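Local coordinates for protein bacilliredoxin BrxA (PDB 3FHK) that acts as a dithiol bacilliredoxin, using a CXC active-site motif to remove bacillithiol from mixed disulfides on oxidised proteins, at residues A[10-13]-A[14-17]; A[19-22]-A[23-26]; A[91-94]-A[95-99]. The protein carries 2 engineered substitutions. All coordinates share one frame; numbering follows the deposited sequence.

Contact 1: residues A[10-13]-A[14-17]; sequences EYMR and QLVV
Leu15, one turn after Tyr11 on helix 2-24, the long N-terminal helix of this thioredoxin-superfamily protein, lies over the tyrosine ring. Its CD1 methyl makes a CH-pi contact 4.1 Å from the Tyr11 ring centroid, only 11° off the normal, while CD2 comes to 3.8 Å from Tyr11 CE2 at the rim. The torsions bring the two together: with Tyr11 CG anti to the backbone N (chi1 -171°), beside the carbonyl carbon, the ring comes to lie beneath Leu15. This is the close-packed flank, and it is an interface as well: Tyr11 of a second subunit meets the Tyr11 ring, and Pro18 of a third packs on both Tyr11 and Leu15. Next to this pair Met12 slants across Val16, CE reaching CG2 at 4.0 Å, and Val16 also reaches Val55 of its own chain. The backbone follows the i to i+4 pattern, with Leu15 N bonded to Tyr11 O at 3.1 Å; toward Val17 the bonds become weak.

The other flank is polar and looser. Arg13 is exposed, and Glu10 and Gln14 are partly so; the side chains of Glu10 and Gln14 run side by side in the same direction. A salt bridge from Arg13 NE to Glu10 OE1 spans this side, long at 3.3 Å and weak as a hydrogen bond.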
loop_
_atom_site.group_PDB
_atom_site.type_symbol
_atom_site.label_atom_id
_atom_site.label_comp_id
_atom_site.label_asym_id
_atom_site.label_seq_id
_atom_site.Cartn_x
_atom_site.Cartn_y
_atom_site.Cartn_z
ATOM N N GLU A 10 -3.178 -0.493 11.608
ATOM C CA GLU A 10 -4.006 0.608 12.077
ATOM C C GLU A 10 -5.172 0.825 11.119
ATOM O O GLU A 10 -6.317 1.039 11.524
ATOM C CB GLU A 10 -3.171 1.885 12.185
ATOM C CG GLU A 10 -3.954 3.091 12.660
ATOM C CD GLU A 10 -4.613 2.864 14.008
ATOM O OE1 GLU A 10 -4.234 1.904 14.716
ATOM O OE2 GLU A 10 -5.514 3.648 14.364
ATOM N N TYR A 11 -4.877 0.761 9.832
ATOM C CA TYR A 11 -5.905 0.961 8.841
ATOM C C TYR A 11 -6.954 -0.156 8.914
ATOM O O TYR A 11 -8.151 0.120 8.915
ATOM C CB TYR A 11 -5.283 1.071 7.456
ATOM C CG TYR A 11 -6.249 1.488 6.366
ATOM C CD1 TYR A 11 -6.134 0.970 5.079
ATOM C CD2 TYR A 11 -7.269 2.399 6.619
ATOM C CE1 TYR A 11 -7.002 1.347 4.073
ATOM C CE2 TYR A 11 -8.149 2.781 5.617
ATOM C CZ TYR A 11 -8.008 2.252 4.345
ATOM O OH TYR A 11 -8.868 2.624 3.333
ATOM N N MET A 12 -6.506 -1.407 8.987
ATOM C CA MET A 12 -7.428 -2.534 9.132
ATOM C C MET A 12 -8.188 -2.463 10.460
ATOM O O MET A 12 -9.368 -2.801 10.540
ATOM C CB MET A 12 -6.700 -3.875 8.975
ATOM C CG MET A 12 -6.558 -4.354 7.520
ATOM S SD MET A 12 -8.140 -4.821 6.744
ATOM C CE MET A 12 -8.781 -5.942 7.971
ATOM N N ARG A 13 -7.510 -2.002 11.496
ATOM C CA ARG A 13 -8.167 -1.755 12.773
ATOM C C ARG A 13 -9.341 -0.784 12.624
ATOM O O ARG A 13 -10.424 -1.005 13.178
ATOM C CB ARG A 13 -7.171 -1.187 13.776
ATOM C CG ARG A 13 -7.620 -1.312 15.212
ATOM C CD ARG A 13 -6.737 -0.492 16.129
ATOM N NE ARG A 13 -7.053 0.938 16.082
ATOM C CZ ARG A 13 -7.827 1.565 16.967
ATOM N NH1 ARG A 13 -8.371 0.889 17.970
ATOM N NH2 ARG A 13 -8.056 2.868 16.857
ATOM N N GLN A 14 -9.126 0.299 11.888
ATOM C CA GLN A 14 -10.164 1.309 11.745
ATOM C C GLN A 14 -11.341 0.798 10.929
ATOM O O GLN A 14 -12.487 1.093 11.241
ATOM C CB GLN A 14 -9.599 2.597 11.142
ATOM C CG GLN A 14 -8.721 3.386 12.092
ATOM C CD GLN A 14 -9.302 3.458 13.505
ATOM O OE1 GLN A 14 -8.718 2.927 14.450
ATOM N NE2 GLN A 14 -10.461 4.106 13.649
ATOM N N LEU A 15 -11.050 0.023 9.890
ATOM C CA LEU A 15 -12.085 -0.494 9.004
ATOM C C LEU A 15 -12.897 -1.577 9.688
ATOM O O LEU A 15 -14.031 -1.872 9.296
ATOM C CB LEU A 15 -11.469 -1.073 7.732
ATOM C CG LEU A 15 -10.653 -0.141 6.848
ATOM C CD1 LEU A 15 -10.041 -0.963 5.714
ATOM C CD2 LEU A 15 -11.501 1.025 6.310
ATOM N N VAL A 16 -12.302 -2.183 10.704
ATOM C CA VAL A 16 -12.945 -3.279 11.400
ATOM C C VAL A 16 -13.914 -2.782 12.484
ATOM O O VAL A 16 -14.807 -3.512 12.910
ATOM C CB VAL A 16 -11.890 -4.241 11.962
ATOM C CG1 VAL A 16 -12.432 -5.010 13.141
ATOM C CG2 VAL A 16 -11.424 -5.184 10.859
ATOM N N VAL A 17 -13.761 -1.522 12.885
ATOM C CA VAL A 17 -14.582 -0.932 13.944
ATOM C C VAL A 17 -16.086 -1.088 13.718
ATOM O O VAL A 17 -16.779 -1.625 14.571
ATOM C CB VAL A 17 -14.254 0.559 14.153
ATOM C CG1 VAL A 17 -15.340 1.228 14.986
ATOM C CG2 VAL A 17 -12.892 0.720 14.803
#

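Contact 2: residues A[19-22]-A[23-26]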
loop_
_atom_site.group_PDB
_atom_site.type_symbol
_atom_site.label_atom_id
_atom_site.label_comp_id
_atom_site.label_asym_id
_atom_site.label_seq_id
_atom_site.Cartn_x
_atom_site.Cartn_y
_atom_site.Cartn_z
ATOM N N MET A 19 -17.473 -3.165 12.036
ATOM C CA MET A 19 -17.748 -4.599 12.067
ATOM C C MET A 19 -17.910 -5.083 13.505
ATOM O O MET A 19 -18.615 -6.060 13.755
ATOM C CB MET A 19 -16.671 -5.400 11.322
ATOM C CG MET A 19 -16.587 -5.063 9.834
ATOM S SD MET A 19 -15.359 -6.016 8.887
ATOM C CE MET A 19 -15.050 -4.859 7.551
ATOM N N ARG A 20 -17.267 -4.393 14.446
ATOM C CA ARG A 20 -17.457 -4.674 15.871
ATOM C C ARG A 20 -18.733 -4.029 16.393
ATOM O O ARG A 20 -19.587 -4.695 16.980
ATOM C CB ARG A 20 -16.277 -4.157 16.691
ATOM C CG ARG A 20 -14.961 -4.814 16.342
ATOM C CD ARG A 20 -13.798 -4.122 17.027
ATOM N NE ARG A 20 -12.524 -4.738 16.670
ATOM C CZ ARG A 20 -11.897 -5.651 17.411
ATOM N NH1 ARG A 20 -12.424 -6.063 18.551
ATOM N NH2 ARG A 20 -10.738 -6.154 17.012
ATOM N N ARG A 21 -18.851 -2.724 16.184
ATOM C CA ARG A 21 -19.996 -1.978 16.684
ATOM C C ARG A 21 -21.320 -2.589 16.236
ATOM O O ARG A 21 -22.313 -2.530 16.963
ATOM C CB ARG A 21 -19.913 -0.515 16.263
ATOM C CG ARG A 21 -18.989 0.321 17.118
ATOM C CD ARG A 21 -19.046 1.767 16.650
ATOM N NE ARG A 21 -18.141 2.634 17.395
ATOM C CZ ARG A 21 -17.525 3.690 16.870
ATOM N NH1 ARG A 21 -17.703 3.998 15.590
ATOM N NH2 ARG A 21 -16.714 4.430 17.618
ATOM N N GLU A 22 -21.331 -3.190 15.052
ATOM C CA GLU A 22 -22.532 -3.871 14.588
ATOM C C GLU A 22 -23.071 -4.836 15.651
ATOM O O GLU A 22 -24.279 -4.888 15.881
ATOM C CB GLU A 22 -22.291 -4.590 13.260
ATOM C CG GLU A 22 -23.494 -5.392 12.782
ATOM C CD GLU A 22 -23.456 -5.686 11.291
ATOM O OE1 GLU A 22 -22.470 -5.285 10.636
ATOM O OE2 GLU A 22 -24.413 -6.313 10.777
ATOM N N LEU A 23 -22.176 -5.582 16.307
ATOM C CA LEU A 23 -22.567 -6.473 17.399
ATOM C C LEU A 23 -22.638 -5.771 18.754
ATOM O O LEU A 23 -23.592 -5.973 19.511
ATOM C CB LEU A 23 -21.613 -7.675 17.499
ATOM C CG LEU A 23 -21.620 -8.624 16.297
ATOM C CD1 LEU A 23 -20.537 -9.685 16.423
ATOM C CD2 LEU A 23 -22.999 -9.266 16.133
ATOM N N THR A 24 -21.631 -4.952 19.061
ATOM C CA THR A 24 -21.505 -4.395 20.408
ATOM C C THR A 24 -22.577 -3.353 20.669
ATOM O O THR A 24 -23.083 -3.236 21.788
ATOM C CB THR A 24 -20.092 -3.821 20.697
ATOM O OG1 THR A 24 -19.755 -2.817 19.734
ATOM C CG2 THR A 24 -19.043 -4.939 20.622
ATOM N N GLY A 25 -22.937 -2.615 19.624
ATOM C CA GLY A 25 -24.023 -1.665 19.718
ATOM C C GLY A 25 -25.352 -2.369 19.882
ATOM O O GLY A 25 -26.368 -1.737 20.121
ATOM N N ALA A 26 -25.345 -3.688 19.733
ATOM C CA ALA A 26 -26.556 -4.471 19.932
ATOM C C ALA A 26 -26.506 -5.243 21.258
ATOM O O ALA A 26 -27.262 -6.189 21.469
ATOM C CB ALA A 26 -26.768 -5.416 18.770
#
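Arg20 O is the acceptor on which the last turn of helix 2-24 closes, taking bonds from both Leu23 and Thr24. Just before it, Met19 packs on Phe85 of strand 80-85 and on Val55, while its carbonyl oxygen accepts a bond from Asn53 ND2.

At Arg20 the straighter of the two bonds is the i to i+4 one, Thr24 N to Arg20 O at 2.9 Å with an N-H...O angle of 167°. Leu23 N lies 2.8 Å from Arg20 O in an i to i+3 bond, but it sits above the carbonyl plane, not on a lone pair, and its N-H...O angle is only 131°. The Arg20 side chain takes no part in this turn; its NH1 forms salt bridges to Glu30 and Asp89.

Next comes Arg21, whose O receives Gly25 N at 2.7 Å. Thr24 lies across this residue: with OG1 between its own backbone N and carbonyl carbon (chi1 57°), the hydroxyl oxygen is turned back to 3.2 Å from Arg21 CA. The same rotation leaves CG2 of Thr24 beside its own backbone N, 3.7 Å from Arg20 O.

The extended Glu22 side chain pairs through OE1 with Arg64 of helix 57-73, and the Glu22 carbonyl oxygen meets the Ala26 CB methyl at 3.8 Å. Leu23 turns inward onto Val51, Thr83 and Thr68. Beyond it Ala26 N bonds back to Leu23 O at 2.9 Å, an i to i+3 step. Mixed i+3 and i+4 bonds of this kind are typical of the C-terminal end of an alpha-helix, here packed against the sheet and helix 57-73 of the thioredoxin-like fold.

Contact 3: residues A[91-94]-A[95-99]; sequences EATA and KMREY. With SO4 (sulfate ion), chain F; SO4 (sulfate ion), chain E.
Helix 90-97 of the thioredoxin-like fold places Thr93 and Arg97 one turn apart, their side chains running side by side. Thr93 OG1 stands over one face of the Arg97 guanidinium, 3.5 Å above its plane and offset toward the rim, with Arg97 NH1 nearest at 3.7 Å. An extended chain from CG to NE carries the guanidinium out to a sulfate ion, probably from the crystallisation liquor. The sulfate lies at the guanidinium's edge, in its plane: Arg97 NH1 gives a bond to sulfate O4 at 2.8 Å, and NH2 one to O3 at 2.7 Å, nearly straight at 168°. With alanine here both N-H donors go, and the sulfate would probably lose its two-pronged partner. At the start of the helix, Glu91 N bonds O3 of a second sulfate at 2.7 Å. Lys95 NZ forms a salt bridge to Glu98 OE1 at 2.9 Å, on the syn side but 34° out of the carboxylate plane. The Arg97 side chain lies about 10 Å from that of the nucleophile Cys56. Sulfates at the guanidinium and near the helix start are consistent with a surface that can take up anions there.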
loop_
_atom_site.group_PDB
_atom_site.type_symbol
_atom_site.label_atom_id
_atom_site.label_comp_id
_atom_site.label_asym_id
_atom_site.label_seq_id
_atom_site.Cartn_x
_atom_site.Cartn_y
_atom_site.Cartn_z
ATOM N N GLU A 91 -5.997 -14.250 20.181
ATOM C CA GLU A 91 -5.850 -14.973 21.437
ATOM C C GLU A 91 -7.204 -15.133 22.096
ATOM O O GLU A 91 -7.503 -16.172 22.695
ATOM C CB GLU A 91 -4.865 -14.274 22.379
ATOM C CG GLU A 91 -3.439 -14.214 21.840
ATOM C CD GLU A 91 -2.401 -13.968 22.927
ATOM O OE1 GLU A 91 -2.795 -13.728 24.089
ATOM O OE2 GLU A 91 -1.188 -14.023 22.616
ATOM N N ALA A 92 -8.025 -14.099 21.980
ATOM C CA ALA A 92 -9.383 -14.170 22.481
ATOM C C ALA A 92 -10.138 -15.326 21.821
ATOM O O ALA A 92 -10.674 -16.183 22.516
ATOM C CB ALA A 92 -10.110 -12.853 22.247
ATOM N N THR A 93 -10.168 -15.376 20.488
ATOM C CA THR A 93 -10.952 -16.438 19.845
ATOM C C THR A 93 -10.368 -17.847 20.043
ATOM O O THR A 93 -11.130 -18.804 20.198
ATOM C CB THR A 93 -11.348 -16.145 18.350
ATOM O OG1 THR A 93 -10.733 -17.079 17.453
ATOM C CG2 THR A 93 -11.012 -14.728 17.961
ATOM N N ALA A 94 -9.038 -17.968 20.057
ATOM C CA ALA A 94 -8.380 -19.251 20.352
ATOM C C ALA A 94 -8.766 -19.773 21.738
ATOM O O ALA A 94 -8.993 -20.963 21.925
ATOM C CB ALA A 94 -6.849 -19.133 20.233
ATOM N N LYS A 95 -8.840 -18.860 22.698
ATOM C CA LYS A 95 -9.297 -19.164 24.050
ATOM C C LYS A 95 -10.791 -19.545 24.113
ATOM O O LYS A 95 -11.161 -20.500 24.785
ATOM C CB LYS A 95 -8.993 -17.978 24.974
ATOM C CG LYS A 95 -9.517 -18.116 26.392
ATOM C CD LYS A 95 -9.044 -19.406 27.024
ATOM C CE LYS A 95 -7.535 -19.520 26.960
ATOM N NZ LYS A 95 -7.038 -20.595 27.862
ATOM N N MET A 96 -11.642 -18.797 23.422
ATOM C CA MET A 96 -13.055 -19.152 23.388
ATOM C C MET A 96 -13.238 -20.543 22.783
ATOM O O MET A 96 -13.996 -21.366 23.301
ATOM C CB MET A 96 -13.868 -18.116 22.610
ATOM C CG MET A 96 -15.375 -18.292 22.726
ATOM S SD MET A 96 -15.952 -18.414 24.435
ATOM C CE MET A 96 -17.609 -18.981 24.164
ATOM N N ARG A 97 -12.524 -20.809 21.695
ATOM C CA ARG A 97 -12.669 -22.077 20.990
ATOM C C ARG A 97 -12.276 -23.280 21.852
ATOM O O ARG A 97 -12.809 -24.371 21.670
ATOM C CB ARG A 97 -11.929 -22.054 19.641
ATOM C CG ARG A 97 -12.617 -21.159 18.565
ATOM C CD ARG A 97 -11.717 -20.964 17.334
ATOM N NE ARG A 97 -12.451 -20.420 16.198
ATOM C CZ ARG A 97 -11.885 -19.895 15.109
ATOM N NH1 ARG A 97 -10.562 -19.818 14.993
ATOM N NH2 ARG A 97 -12.649 -19.419 14.132
ATOM N N GLU A 98 -11.376 -23.072 22.809
ATOM C CA GLU A 98 -10.991 -24.135 23.731
ATOM C C GLU A 98 -12.191 -24.703 24.488
ATOM O O GLU A 98 -12.165 -25.855 24.923
ATOM C CB GLU A 98 -9.954 -23.632 24.729
ATOM C CG GLU A 98 -8.549 -23.491 24.174
ATOM C CD GLU A 98 -7.579 -22.981 25.220
ATOM O OE1 GLU A 98 -7.976 -22.898 26.400
ATOM O OE2 GLU A 98 -6.427 -22.657 24.868
ATOM N N TYR A 99 -13.231 -23.888 24.647
ATOM C CA TYR A 99 -14.430 -24.283 25.382
ATOM C C TYR A 99 -15.419 -25.051 24.504
ATOM O O TYR A 99 -16.319 -25.716 25.019
ATOM C CB TYR A 99 -15.134 -23.046 25.963
ATOM C CG TYR A 99 -14.380 -22.352 27.080
ATOM C CD1 TYR A 99 -14.613 -22.674 28.414
ATOM C CD2 TYR A 99 -13.426 -21.393 26.798
ATOM C CE1 TYR A 99 -13.911 -22.046 29.439
ATOM C CE2 TYR A 99 -12.719 -20.764 27.806
ATOM C CZ TYR A 99 -12.968 -21.085 29.122
ATOM O OH TYR A 99 -12.262 -20.439 30.109
HETATM S S SO4 F . -10.046 -18.109 11.774
HETATM O O1 SO4 F . -9.272 -18.867 10.798
HETATM O O2 SO4 F . -10.084 -16.718 11.340
HETATM O O3 SO4 F . -11.389 -18.690 11.806
HETATM O O4 SO4 F . -9.447 -18.140 13.116
HETATM S S SO4 E . -4.011 -10.923 19.497
HETATM O O1 SO4 E . -2.688 -11.375 19.076
HETATM O O2 SO4 E . -4.848 -10.757 18.310
HETATM O O3 SO4 E . -4.609 -11.918 20.379
HETATM O O4 SO4 E . -3.880 -9.658 20.213
#

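From the N terminus, the chain runs first through contact 1 and then contact 2, both on helix 2-24 and separated by one residue, with centres 14 Å apart. Each is a single local turn, so neither closes a long loop, and the three follow in series without nesting or crossing. Contact 1 faces neighbouring subunits; contact 2 brings the end of the same helix onto the sheet and helix 57-73. The chain then passes through strand 47-53, the CXC motif and strand 80-85 before contact 3 on helix 90-97, which packs against helix 34-43. Contacts 2 and 3 lie on opposite sides of the chain's centre, their nearest atoms about 8 Å apart, and both pack on strands 47-53 and 80-85.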